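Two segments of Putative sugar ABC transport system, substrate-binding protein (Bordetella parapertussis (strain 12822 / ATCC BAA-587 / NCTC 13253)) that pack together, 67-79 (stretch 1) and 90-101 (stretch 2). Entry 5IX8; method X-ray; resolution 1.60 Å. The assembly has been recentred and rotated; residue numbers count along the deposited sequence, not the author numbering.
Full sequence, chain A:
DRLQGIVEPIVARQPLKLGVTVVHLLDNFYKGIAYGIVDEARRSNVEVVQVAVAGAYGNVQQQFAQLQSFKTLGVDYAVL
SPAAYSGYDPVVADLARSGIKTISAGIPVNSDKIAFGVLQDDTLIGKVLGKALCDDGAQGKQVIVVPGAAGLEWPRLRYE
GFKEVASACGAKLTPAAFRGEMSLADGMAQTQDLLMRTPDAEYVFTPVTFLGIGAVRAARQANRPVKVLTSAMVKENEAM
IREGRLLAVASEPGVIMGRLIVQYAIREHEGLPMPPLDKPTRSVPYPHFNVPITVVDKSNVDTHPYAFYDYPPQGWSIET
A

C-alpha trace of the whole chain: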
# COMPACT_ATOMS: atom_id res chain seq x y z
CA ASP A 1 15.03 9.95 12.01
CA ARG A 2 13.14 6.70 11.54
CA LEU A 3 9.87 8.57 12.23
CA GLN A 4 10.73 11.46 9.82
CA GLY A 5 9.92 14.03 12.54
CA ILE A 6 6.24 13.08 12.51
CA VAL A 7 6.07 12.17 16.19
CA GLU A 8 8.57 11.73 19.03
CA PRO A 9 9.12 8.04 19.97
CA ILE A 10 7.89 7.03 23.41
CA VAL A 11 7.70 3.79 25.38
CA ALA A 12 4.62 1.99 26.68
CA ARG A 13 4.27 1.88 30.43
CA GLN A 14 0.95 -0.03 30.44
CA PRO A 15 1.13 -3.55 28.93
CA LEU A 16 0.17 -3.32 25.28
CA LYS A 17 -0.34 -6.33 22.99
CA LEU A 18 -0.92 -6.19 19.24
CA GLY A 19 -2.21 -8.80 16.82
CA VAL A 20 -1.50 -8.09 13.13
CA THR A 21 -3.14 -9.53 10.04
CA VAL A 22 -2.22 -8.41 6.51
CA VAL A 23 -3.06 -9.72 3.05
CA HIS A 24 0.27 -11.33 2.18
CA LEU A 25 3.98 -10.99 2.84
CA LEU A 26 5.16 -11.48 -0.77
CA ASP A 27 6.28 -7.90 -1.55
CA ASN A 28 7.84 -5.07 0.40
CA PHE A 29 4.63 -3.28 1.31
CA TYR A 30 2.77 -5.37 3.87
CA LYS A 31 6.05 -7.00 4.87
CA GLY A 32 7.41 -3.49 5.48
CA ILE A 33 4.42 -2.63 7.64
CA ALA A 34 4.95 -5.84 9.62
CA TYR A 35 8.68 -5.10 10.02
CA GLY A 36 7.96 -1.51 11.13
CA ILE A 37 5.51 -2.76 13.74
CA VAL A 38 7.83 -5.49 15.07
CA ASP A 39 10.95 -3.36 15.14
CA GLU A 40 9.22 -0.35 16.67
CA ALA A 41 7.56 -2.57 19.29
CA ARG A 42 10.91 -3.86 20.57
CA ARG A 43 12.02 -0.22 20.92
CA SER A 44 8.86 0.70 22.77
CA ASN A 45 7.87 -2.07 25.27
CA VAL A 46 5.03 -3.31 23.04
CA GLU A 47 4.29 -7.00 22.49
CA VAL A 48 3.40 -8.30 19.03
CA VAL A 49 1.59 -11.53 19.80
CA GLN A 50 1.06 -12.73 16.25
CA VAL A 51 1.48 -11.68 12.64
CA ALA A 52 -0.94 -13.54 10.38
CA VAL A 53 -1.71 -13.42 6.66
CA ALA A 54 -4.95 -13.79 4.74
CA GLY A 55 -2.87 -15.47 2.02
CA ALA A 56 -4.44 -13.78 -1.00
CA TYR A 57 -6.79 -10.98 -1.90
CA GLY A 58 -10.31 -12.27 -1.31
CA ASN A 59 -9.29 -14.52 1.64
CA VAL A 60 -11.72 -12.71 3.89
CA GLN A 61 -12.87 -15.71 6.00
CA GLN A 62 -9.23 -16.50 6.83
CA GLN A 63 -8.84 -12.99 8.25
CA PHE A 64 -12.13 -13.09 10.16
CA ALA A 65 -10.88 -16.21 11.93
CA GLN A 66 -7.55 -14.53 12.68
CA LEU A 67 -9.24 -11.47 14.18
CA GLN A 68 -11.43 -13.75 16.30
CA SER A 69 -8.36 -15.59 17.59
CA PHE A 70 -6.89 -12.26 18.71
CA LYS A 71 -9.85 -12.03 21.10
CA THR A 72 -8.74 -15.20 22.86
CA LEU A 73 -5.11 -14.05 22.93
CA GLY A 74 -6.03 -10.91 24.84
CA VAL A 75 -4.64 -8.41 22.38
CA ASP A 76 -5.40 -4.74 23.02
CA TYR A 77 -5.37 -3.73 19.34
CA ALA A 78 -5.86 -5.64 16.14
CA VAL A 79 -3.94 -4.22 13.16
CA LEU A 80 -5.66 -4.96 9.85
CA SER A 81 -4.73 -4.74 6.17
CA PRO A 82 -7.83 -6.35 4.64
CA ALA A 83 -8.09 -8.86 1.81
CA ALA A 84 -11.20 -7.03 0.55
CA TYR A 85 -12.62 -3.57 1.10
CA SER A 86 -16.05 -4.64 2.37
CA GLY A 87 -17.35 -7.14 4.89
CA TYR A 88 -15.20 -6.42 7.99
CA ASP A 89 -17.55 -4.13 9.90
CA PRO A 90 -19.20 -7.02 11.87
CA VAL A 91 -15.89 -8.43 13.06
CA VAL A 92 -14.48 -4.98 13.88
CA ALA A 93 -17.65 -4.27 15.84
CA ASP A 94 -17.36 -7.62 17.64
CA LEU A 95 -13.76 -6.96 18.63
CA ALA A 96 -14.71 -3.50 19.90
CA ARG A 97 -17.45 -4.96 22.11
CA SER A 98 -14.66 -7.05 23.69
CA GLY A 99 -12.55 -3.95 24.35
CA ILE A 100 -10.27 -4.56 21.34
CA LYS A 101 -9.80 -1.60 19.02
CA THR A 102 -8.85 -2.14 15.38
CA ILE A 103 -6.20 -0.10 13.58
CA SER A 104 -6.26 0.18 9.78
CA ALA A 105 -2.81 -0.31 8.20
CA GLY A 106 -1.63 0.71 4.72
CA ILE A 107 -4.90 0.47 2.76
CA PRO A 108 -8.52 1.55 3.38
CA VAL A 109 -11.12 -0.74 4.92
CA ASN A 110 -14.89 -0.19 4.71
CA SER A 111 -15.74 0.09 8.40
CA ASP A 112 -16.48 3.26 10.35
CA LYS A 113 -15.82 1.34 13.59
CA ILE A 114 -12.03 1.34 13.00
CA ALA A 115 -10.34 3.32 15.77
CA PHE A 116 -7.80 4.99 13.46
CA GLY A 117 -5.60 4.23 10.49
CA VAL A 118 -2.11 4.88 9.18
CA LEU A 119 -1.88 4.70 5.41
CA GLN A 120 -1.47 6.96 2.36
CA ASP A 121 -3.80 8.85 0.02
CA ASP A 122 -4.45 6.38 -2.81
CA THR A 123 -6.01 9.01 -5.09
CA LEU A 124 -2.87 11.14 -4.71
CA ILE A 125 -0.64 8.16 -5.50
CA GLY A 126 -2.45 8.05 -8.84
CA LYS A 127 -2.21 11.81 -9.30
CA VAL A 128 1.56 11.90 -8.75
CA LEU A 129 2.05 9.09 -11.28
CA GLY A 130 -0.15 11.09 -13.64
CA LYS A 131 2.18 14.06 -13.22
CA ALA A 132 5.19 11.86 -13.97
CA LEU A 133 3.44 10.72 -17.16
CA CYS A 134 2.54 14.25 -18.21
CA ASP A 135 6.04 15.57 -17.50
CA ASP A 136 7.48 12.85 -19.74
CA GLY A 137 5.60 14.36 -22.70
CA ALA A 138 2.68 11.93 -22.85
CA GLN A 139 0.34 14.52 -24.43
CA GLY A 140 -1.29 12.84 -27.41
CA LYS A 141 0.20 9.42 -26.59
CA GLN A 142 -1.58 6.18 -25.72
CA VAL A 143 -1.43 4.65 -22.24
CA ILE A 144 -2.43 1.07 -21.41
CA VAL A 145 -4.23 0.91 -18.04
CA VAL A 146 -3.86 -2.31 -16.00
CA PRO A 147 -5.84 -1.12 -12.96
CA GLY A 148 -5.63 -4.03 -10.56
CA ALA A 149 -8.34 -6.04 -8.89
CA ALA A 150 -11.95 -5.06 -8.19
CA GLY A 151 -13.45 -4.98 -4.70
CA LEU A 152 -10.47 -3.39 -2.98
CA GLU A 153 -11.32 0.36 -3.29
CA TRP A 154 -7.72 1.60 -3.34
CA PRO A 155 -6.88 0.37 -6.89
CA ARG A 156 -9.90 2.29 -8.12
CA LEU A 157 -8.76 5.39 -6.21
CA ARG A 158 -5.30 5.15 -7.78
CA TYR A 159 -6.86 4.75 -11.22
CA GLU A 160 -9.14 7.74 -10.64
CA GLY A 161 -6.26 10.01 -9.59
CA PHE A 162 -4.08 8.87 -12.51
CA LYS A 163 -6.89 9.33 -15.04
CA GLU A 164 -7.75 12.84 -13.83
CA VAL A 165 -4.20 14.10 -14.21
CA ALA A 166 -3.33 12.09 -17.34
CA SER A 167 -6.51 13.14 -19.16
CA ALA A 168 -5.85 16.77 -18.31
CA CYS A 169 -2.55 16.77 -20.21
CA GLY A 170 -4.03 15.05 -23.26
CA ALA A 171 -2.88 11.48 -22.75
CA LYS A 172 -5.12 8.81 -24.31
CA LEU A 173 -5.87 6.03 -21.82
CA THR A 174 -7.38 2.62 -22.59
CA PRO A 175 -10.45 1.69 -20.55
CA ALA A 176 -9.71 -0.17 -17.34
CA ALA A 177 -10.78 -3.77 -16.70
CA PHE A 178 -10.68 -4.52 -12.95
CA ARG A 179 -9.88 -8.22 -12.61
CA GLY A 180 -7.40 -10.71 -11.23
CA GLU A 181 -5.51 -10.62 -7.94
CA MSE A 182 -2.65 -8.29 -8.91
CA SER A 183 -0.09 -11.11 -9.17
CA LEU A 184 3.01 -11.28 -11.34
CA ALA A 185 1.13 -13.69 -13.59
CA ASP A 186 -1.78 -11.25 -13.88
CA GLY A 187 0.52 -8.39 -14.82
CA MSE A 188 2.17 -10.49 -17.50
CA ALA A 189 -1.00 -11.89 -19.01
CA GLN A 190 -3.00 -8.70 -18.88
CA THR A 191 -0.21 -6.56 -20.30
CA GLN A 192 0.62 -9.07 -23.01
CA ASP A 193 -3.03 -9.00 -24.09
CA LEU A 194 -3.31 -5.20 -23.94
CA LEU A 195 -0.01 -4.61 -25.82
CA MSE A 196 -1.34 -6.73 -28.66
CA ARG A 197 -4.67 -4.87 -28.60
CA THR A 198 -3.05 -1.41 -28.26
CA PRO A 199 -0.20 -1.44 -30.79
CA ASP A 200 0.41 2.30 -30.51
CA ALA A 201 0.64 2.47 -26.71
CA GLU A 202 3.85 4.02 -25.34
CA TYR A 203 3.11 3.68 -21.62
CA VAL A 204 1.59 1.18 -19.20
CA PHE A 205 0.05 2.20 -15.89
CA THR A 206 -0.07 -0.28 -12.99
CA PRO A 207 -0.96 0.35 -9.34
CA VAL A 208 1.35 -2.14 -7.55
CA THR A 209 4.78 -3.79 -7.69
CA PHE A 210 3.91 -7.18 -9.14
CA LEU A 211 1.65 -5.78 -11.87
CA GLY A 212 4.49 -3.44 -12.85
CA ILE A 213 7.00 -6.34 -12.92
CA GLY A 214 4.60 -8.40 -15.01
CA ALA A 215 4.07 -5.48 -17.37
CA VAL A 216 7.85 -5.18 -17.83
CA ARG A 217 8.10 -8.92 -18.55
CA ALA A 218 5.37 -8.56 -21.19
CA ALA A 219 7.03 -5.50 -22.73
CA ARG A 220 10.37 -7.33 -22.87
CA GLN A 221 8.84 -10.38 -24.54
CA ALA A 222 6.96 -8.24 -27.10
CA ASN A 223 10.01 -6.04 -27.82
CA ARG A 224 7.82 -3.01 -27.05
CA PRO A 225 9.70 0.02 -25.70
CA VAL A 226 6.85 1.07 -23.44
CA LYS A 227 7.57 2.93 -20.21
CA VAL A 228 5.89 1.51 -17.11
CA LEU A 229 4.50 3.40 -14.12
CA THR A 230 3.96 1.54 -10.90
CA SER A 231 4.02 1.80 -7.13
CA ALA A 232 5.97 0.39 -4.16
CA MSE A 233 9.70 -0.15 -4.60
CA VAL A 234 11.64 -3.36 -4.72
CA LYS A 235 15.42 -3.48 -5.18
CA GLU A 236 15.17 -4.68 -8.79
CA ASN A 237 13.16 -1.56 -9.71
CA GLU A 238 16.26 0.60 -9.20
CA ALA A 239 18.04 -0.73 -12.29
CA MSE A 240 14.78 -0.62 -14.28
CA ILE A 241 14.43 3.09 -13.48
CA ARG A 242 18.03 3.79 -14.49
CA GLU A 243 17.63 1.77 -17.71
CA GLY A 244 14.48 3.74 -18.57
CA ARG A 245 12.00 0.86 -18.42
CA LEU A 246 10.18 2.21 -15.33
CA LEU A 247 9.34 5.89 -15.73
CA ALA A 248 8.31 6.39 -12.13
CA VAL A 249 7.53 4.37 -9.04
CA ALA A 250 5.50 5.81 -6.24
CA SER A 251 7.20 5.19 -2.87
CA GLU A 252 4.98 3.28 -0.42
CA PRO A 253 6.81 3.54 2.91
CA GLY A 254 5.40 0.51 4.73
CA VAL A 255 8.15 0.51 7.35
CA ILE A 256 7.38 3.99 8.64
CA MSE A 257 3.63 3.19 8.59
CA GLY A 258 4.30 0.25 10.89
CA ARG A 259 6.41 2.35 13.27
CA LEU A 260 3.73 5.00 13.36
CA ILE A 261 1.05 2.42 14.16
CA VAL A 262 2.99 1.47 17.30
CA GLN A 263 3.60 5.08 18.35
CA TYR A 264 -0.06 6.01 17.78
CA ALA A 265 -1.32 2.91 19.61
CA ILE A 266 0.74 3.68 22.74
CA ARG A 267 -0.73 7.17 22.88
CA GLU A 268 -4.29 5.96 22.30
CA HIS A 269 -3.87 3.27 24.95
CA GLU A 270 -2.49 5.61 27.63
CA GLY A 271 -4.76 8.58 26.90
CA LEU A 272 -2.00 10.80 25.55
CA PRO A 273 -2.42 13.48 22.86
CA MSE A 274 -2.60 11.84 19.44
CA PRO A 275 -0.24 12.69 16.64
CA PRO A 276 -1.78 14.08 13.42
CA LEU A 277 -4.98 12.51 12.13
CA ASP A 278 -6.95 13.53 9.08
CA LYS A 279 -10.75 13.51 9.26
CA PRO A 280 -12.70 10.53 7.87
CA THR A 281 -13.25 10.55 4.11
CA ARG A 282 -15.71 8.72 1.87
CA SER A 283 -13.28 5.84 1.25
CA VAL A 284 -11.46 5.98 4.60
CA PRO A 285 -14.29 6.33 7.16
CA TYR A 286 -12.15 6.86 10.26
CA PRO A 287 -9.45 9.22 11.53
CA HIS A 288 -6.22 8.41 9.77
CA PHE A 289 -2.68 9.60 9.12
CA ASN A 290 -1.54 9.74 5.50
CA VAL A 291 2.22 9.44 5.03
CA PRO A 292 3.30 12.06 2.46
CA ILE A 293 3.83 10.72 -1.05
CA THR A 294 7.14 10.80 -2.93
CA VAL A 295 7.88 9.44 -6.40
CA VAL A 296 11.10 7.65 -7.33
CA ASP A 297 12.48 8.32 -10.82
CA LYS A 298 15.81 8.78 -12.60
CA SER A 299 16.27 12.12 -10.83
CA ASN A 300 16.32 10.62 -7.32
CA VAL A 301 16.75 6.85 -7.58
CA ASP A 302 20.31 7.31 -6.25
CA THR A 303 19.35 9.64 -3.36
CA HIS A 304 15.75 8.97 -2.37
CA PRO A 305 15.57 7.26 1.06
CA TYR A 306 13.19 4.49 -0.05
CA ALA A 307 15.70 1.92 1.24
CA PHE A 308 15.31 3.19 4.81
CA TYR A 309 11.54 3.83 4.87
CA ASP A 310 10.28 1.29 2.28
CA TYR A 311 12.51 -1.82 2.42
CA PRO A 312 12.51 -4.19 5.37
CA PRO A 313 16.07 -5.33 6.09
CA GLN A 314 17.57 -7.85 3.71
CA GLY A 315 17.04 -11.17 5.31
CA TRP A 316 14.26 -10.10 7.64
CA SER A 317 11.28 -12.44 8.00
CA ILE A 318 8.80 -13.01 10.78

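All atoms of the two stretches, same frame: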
# COMPACT_ATOMS: atom_id res chain seq x y z
N LEU A 67 -8.82 -12.54 13.27
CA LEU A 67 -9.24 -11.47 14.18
C LEU A 67 -9.96 -12.06 15.39
O LEU A 67 -9.75 -11.62 16.52
CB LEU A 67 -10.14 -10.49 13.43
CG LEU A 67 -9.37 -9.68 12.36
CD1 LEU A 67 -10.31 -9.03 11.32
CD2 LEU A 67 -8.52 -8.61 13.04
N GLN A 68 -10.78 -13.08 15.18
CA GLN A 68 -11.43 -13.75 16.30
C GLN A 68 -10.42 -14.39 17.24
O GLN A 68 -10.58 -14.31 18.47
CB GLN A 68 -12.40 -14.79 15.76
CG GLN A 68 -13.64 -14.12 15.20
CD GLN A 68 -14.47 -13.50 16.31
OE1 GLN A 68 -14.59 -14.08 17.41
NE2 GLN A 68 -15.03 -12.31 16.04
N SER A 69 -9.35 -14.98 16.71
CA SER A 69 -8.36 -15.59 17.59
C SER A 69 -7.61 -14.54 18.41
O SER A 69 -7.13 -14.85 19.52
CB SER A 69 -7.38 -16.43 16.79
OG SER A 69 -6.51 -15.60 16.07
N PHE A 70 -7.50 -13.31 17.90
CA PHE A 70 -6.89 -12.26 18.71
C PHE A 70 -7.69 -11.99 19.98
O PHE A 70 -7.13 -11.59 21.00
CB PHE A 70 -6.76 -10.96 17.90
CG PHE A 70 -5.84 -11.05 16.69
CD1 PHE A 70 -4.97 -12.12 16.50
CD2 PHE A 70 -5.83 -10.01 15.76
CE1 PHE A 70 -4.13 -12.16 15.38
CE2 PHE A 70 -4.99 -10.04 14.67
CZ PHE A 70 -4.15 -11.13 14.46
N LYS A 71 -9.01 -12.20 19.93
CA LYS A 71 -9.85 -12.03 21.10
C LYS A 71 -9.41 -12.96 22.22
O LYS A 71 -9.31 -12.56 23.38
CB LYS A 71 -11.31 -12.31 20.74
CG LYS A 71 -12.28 -11.21 21.06
CD LYS A 71 -13.74 -11.72 21.13
CE LYS A 71 -14.33 -12.02 19.78
NZ LYS A 71 -15.81 -12.33 19.87
N THR A 72 -9.17 -14.22 21.88
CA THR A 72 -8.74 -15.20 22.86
C THR A 72 -7.33 -14.94 23.34
O THR A 72 -6.99 -15.30 24.47
CB THR A 72 -8.84 -16.59 22.24
OG1 THR A 72 -10.05 -16.65 21.46
CG2 THR A 72 -8.85 -17.64 23.31
N LEU A 73 -6.48 -14.32 22.51
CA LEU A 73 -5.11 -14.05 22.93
C LEU A 73 -4.99 -12.80 23.77
O LEU A 73 -3.90 -12.49 24.23
CB LEU A 73 -4.20 -13.93 21.71
CG LEU A 73 -4.07 -15.21 20.89
CD1 LEU A 73 -3.45 -14.92 19.55
CD2 LEU A 73 -3.26 -16.27 21.65
N GLY A 74 -6.08 -12.07 23.97
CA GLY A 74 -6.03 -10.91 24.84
C GLY A 74 -5.27 -9.74 24.26
O GLY A 74 -4.68 -8.95 25.00
N VAL A 75 -5.26 -9.60 22.94
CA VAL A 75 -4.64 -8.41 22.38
C VAL A 75 -5.43 -7.16 22.78
O VAL A 75 -6.62 -7.22 23.10
CB VAL A 75 -4.49 -8.52 20.86
CG1 VAL A 75 -3.83 -9.84 20.47
CG2 VAL A 75 -5.80 -8.35 20.17
N ASP A 76 -4.75 -6.03 22.78
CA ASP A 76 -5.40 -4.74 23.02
C ASP A 76 -5.82 -4.05 21.74
O ASP A 76 -6.86 -3.37 21.71
CB ASP A 76 -4.45 -3.84 23.82
CG ASP A 76 -4.08 -4.47 25.16
OD1 ASP A 76 -4.97 -4.53 26.02
OD2 ASP A 76 -2.94 -4.91 25.37
N TYR A 77 -5.06 -4.26 20.66
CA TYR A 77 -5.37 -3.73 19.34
C TYR A 77 -5.15 -4.82 18.32
O TYR A 77 -4.17 -5.57 18.38
CB TYR A 77 -4.49 -2.54 18.94
CG TYR A 77 -4.66 -1.39 19.88
CD1 TYR A 77 -3.93 -1.32 21.05
CD2 TYR A 77 -5.56 -0.36 19.61
CE1 TYR A 77 -4.11 -0.28 21.93
CE2 TYR A 77 -5.73 0.70 20.49
CZ TYR A 77 -5.00 0.73 21.65
OH TYR A 77 -5.18 1.75 22.55
N ALA A 78 -6.06 -4.88 17.36
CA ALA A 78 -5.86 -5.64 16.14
C ALA A 78 -5.41 -4.67 15.07
O ALA A 78 -5.97 -3.58 14.97
CB ALA A 78 -7.17 -6.31 15.72
N VAL A 79 -4.42 -5.04 14.27
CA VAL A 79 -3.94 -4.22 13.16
C VAL A 79 -4.29 -4.96 11.87
O VAL A 79 -3.94 -6.13 11.72
CB VAL A 79 -2.43 -3.98 13.25
CG1 VAL A 79 -1.92 -3.16 12.05
CG2 VAL A 79 -2.08 -3.33 14.59
N PRO A 90 -18.73 -6.18 10.74
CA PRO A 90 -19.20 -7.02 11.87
C PRO A 90 -18.08 -7.50 12.77
O PRO A 90 -18.24 -7.51 14.00
CB PRO A 90 -19.92 -8.19 11.19
CG PRO A 90 -20.36 -7.62 9.88
CD PRO A 90 -19.25 -6.69 9.45
N VAL A 91 -16.95 -7.91 12.20
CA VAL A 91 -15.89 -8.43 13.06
C VAL A 91 -15.20 -7.29 13.79
O VAL A 91 -14.80 -7.45 14.95
CB VAL A 91 -14.88 -9.30 12.28
CG1 VAL A 91 -14.07 -8.51 11.27
CG2 VAL A 91 -13.96 -10.01 13.25
N VAL A 92 -15.05 -6.13 13.16
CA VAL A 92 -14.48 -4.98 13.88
C VAL A 92 -15.39 -4.60 15.04
O VAL A 92 -14.93 -4.32 16.16
CB VAL A 92 -14.25 -3.80 12.92
CG1 VAL A 92 -13.82 -2.52 13.69
CG2 VAL A 92 -13.19 -4.12 11.85
N ALA A 93 -16.70 -4.61 14.79
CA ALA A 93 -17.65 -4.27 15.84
C ALA A 93 -17.59 -5.29 16.97
O ALA A 93 -17.68 -4.92 18.15
CB ALA A 93 -19.04 -4.22 15.23
N ASP A 94 -17.44 -6.56 16.63
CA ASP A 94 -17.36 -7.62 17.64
C ASP A 94 -16.10 -7.49 18.48
O ASP A 94 -16.14 -7.65 19.71
CB ASP A 94 -17.39 -8.97 16.93
CG ASP A 94 -17.28 -10.13 17.90
OD1 ASP A 94 -17.99 -10.12 18.94
OD2 ASP A 94 -16.52 -11.06 17.62
N LEU A 95 -14.96 -7.20 17.85
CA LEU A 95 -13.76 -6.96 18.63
C LEU A 95 -13.94 -5.77 19.56
O LEU A 95 -13.56 -5.84 20.74
CB LEU A 95 -12.56 -6.76 17.70
CG LEU A 95 -11.79 -8.05 17.43
CD1 LEU A 95 -12.65 -9.20 16.97
CD2 LEU A 95 -10.71 -7.73 16.37
N ALA A 96 -14.55 -4.69 19.07
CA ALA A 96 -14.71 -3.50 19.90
C ALA A 96 -15.60 -3.79 21.11
O ALA A 96 -15.36 -3.24 22.19
CB ALA A 96 -15.29 -2.34 19.08
N ARG A 97 -16.62 -4.64 20.95
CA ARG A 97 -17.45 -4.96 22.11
C ARG A 97 -16.65 -5.71 23.16
O ARG A 97 -17.02 -5.67 24.33
CB ARG A 97 -18.68 -5.79 21.70
CG ARG A 97 -19.70 -4.99 20.86
CD ARG A 97 -21.03 -5.74 20.69
NE ARG A 97 -20.87 -6.98 19.92
CZ ARG A 97 -20.99 -7.08 18.59
NH1 ARG A 97 -20.83 -8.25 18.01
NH2 ARG A 97 -21.26 -6.02 17.85
N SER A 98 -15.56 -6.36 22.76
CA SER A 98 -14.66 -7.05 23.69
C SER A 98 -13.53 -6.16 24.18
O SER A 98 -12.58 -6.66 24.80
CB SER A 98 -14.08 -8.29 23.02
OG SER A 98 -15.08 -9.28 22.86
N GLY A 99 -13.61 -4.85 23.95
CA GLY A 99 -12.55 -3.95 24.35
C GLY A 99 -11.33 -3.93 23.46
O GLY A 99 -10.30 -3.35 23.86
N ILE A 100 -11.39 -4.51 22.27
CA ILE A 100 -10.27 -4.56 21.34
C ILE A 100 -10.53 -3.60 20.21
O ILE A 100 -11.48 -3.80 19.44
CB ILE A 100 -10.04 -5.98 20.80
CG1 ILE A 100 -9.74 -6.93 21.97
CG2 ILE A 100 -8.88 -5.98 19.79
CD1 ILE A 100 -9.58 -8.36 21.55
N LYS A 101 -9.70 -2.58 20.09
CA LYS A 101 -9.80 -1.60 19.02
C LYS A 101 -9.02 -2.10 17.81
O LYS A 101 -8.06 -2.86 17.94
CB LYS A 101 -9.27 -0.23 19.48
CG LYS A 101 -10.12 0.33 20.57
CD LYS A 101 -9.63 1.69 21.03
CE LYS A 101 -10.54 2.23 22.14
NZ LYS A 101 -10.37 3.69 22.26
O HOH W 1 -8.09 -1.68 23.26

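Each stretch follows the same plan, a helix that turns through a glycine into a strand, and the two copies lie side by side in the same sense. The helix axes run almost parallel, 7° apart and 10.2 Å at closest approach, and the strands that follow are parallel too, with Tyr 77 paired to Lys 101. Helix beside helix and strand beside strand leave a hollow between the layers, and the contact is largely a matter of filling it.

Leu 95 and Ile 100 are the main plugs. Leu 95 leaves its helix sideways, but its end swings into the gap: CD2 lies 4.1 Å from Leu 67 CB and 3.9 Å from Ala 78 CB, while CD1 rests 3.8 Å from the carbonyl Leu 67 O. The small methyl of Ala 78, pointing toward stretch 2, leaves room for this leucine beneath the helices. One turn before Leu 95, Val 91 CG1 meets Leu 67 CD1 at 3.8 Å, so Leu 67 packs against both.

Ile 100 fills the hollow nearer the turns. Its extended arm carries CD1 under the last helical turn of stretch 1, 3.7 Å from Lys 71 CA; its CG2 looks to the strand, 4.4 Å from Ala 78 CB, and both CG2 and CD1 lie against Val 75 CG2, at 3.9 and 4.0 Å.

Along the outside of the helix pair the contact turns polar. Asp 94 OD2 accepts from Gln 68 NE2 at 2.5 Å, a nearly straight hydrogen bond, and forms a salt bridge with Lys 71 NZ at 2.7 Å. The lysine also works as a lid: its aliphatic chain covers the seam, with CG 4.0 Å from Ile 100 CD1 and CD 3.3 Å from Ser 98 OG.

Gly 74 and Gly 99 both take positive phi, a conformation that favours glycine, and redirect their chains toward the sheet. At Gly 74 the turn is a Schellman motif, with two weak bonds back into the last helical turn. Just beyond, a water bridges two carbonyls, donating to Asp 76 O at 2.6 Å and Gly 99 O at 2.8 Å.

The strand ladder then begins loosely and tightens: Lys 101 N to Asp 76 O is a weak bond at 3.4 Å, whereas Ala 78 N to Lys 101 O is firm at 2.9 Å. Tyr 77 and Lys 101 project from the same face of the sheet, where Tyr 77 CD2 packs 3.7 Å from Lys 101 CB.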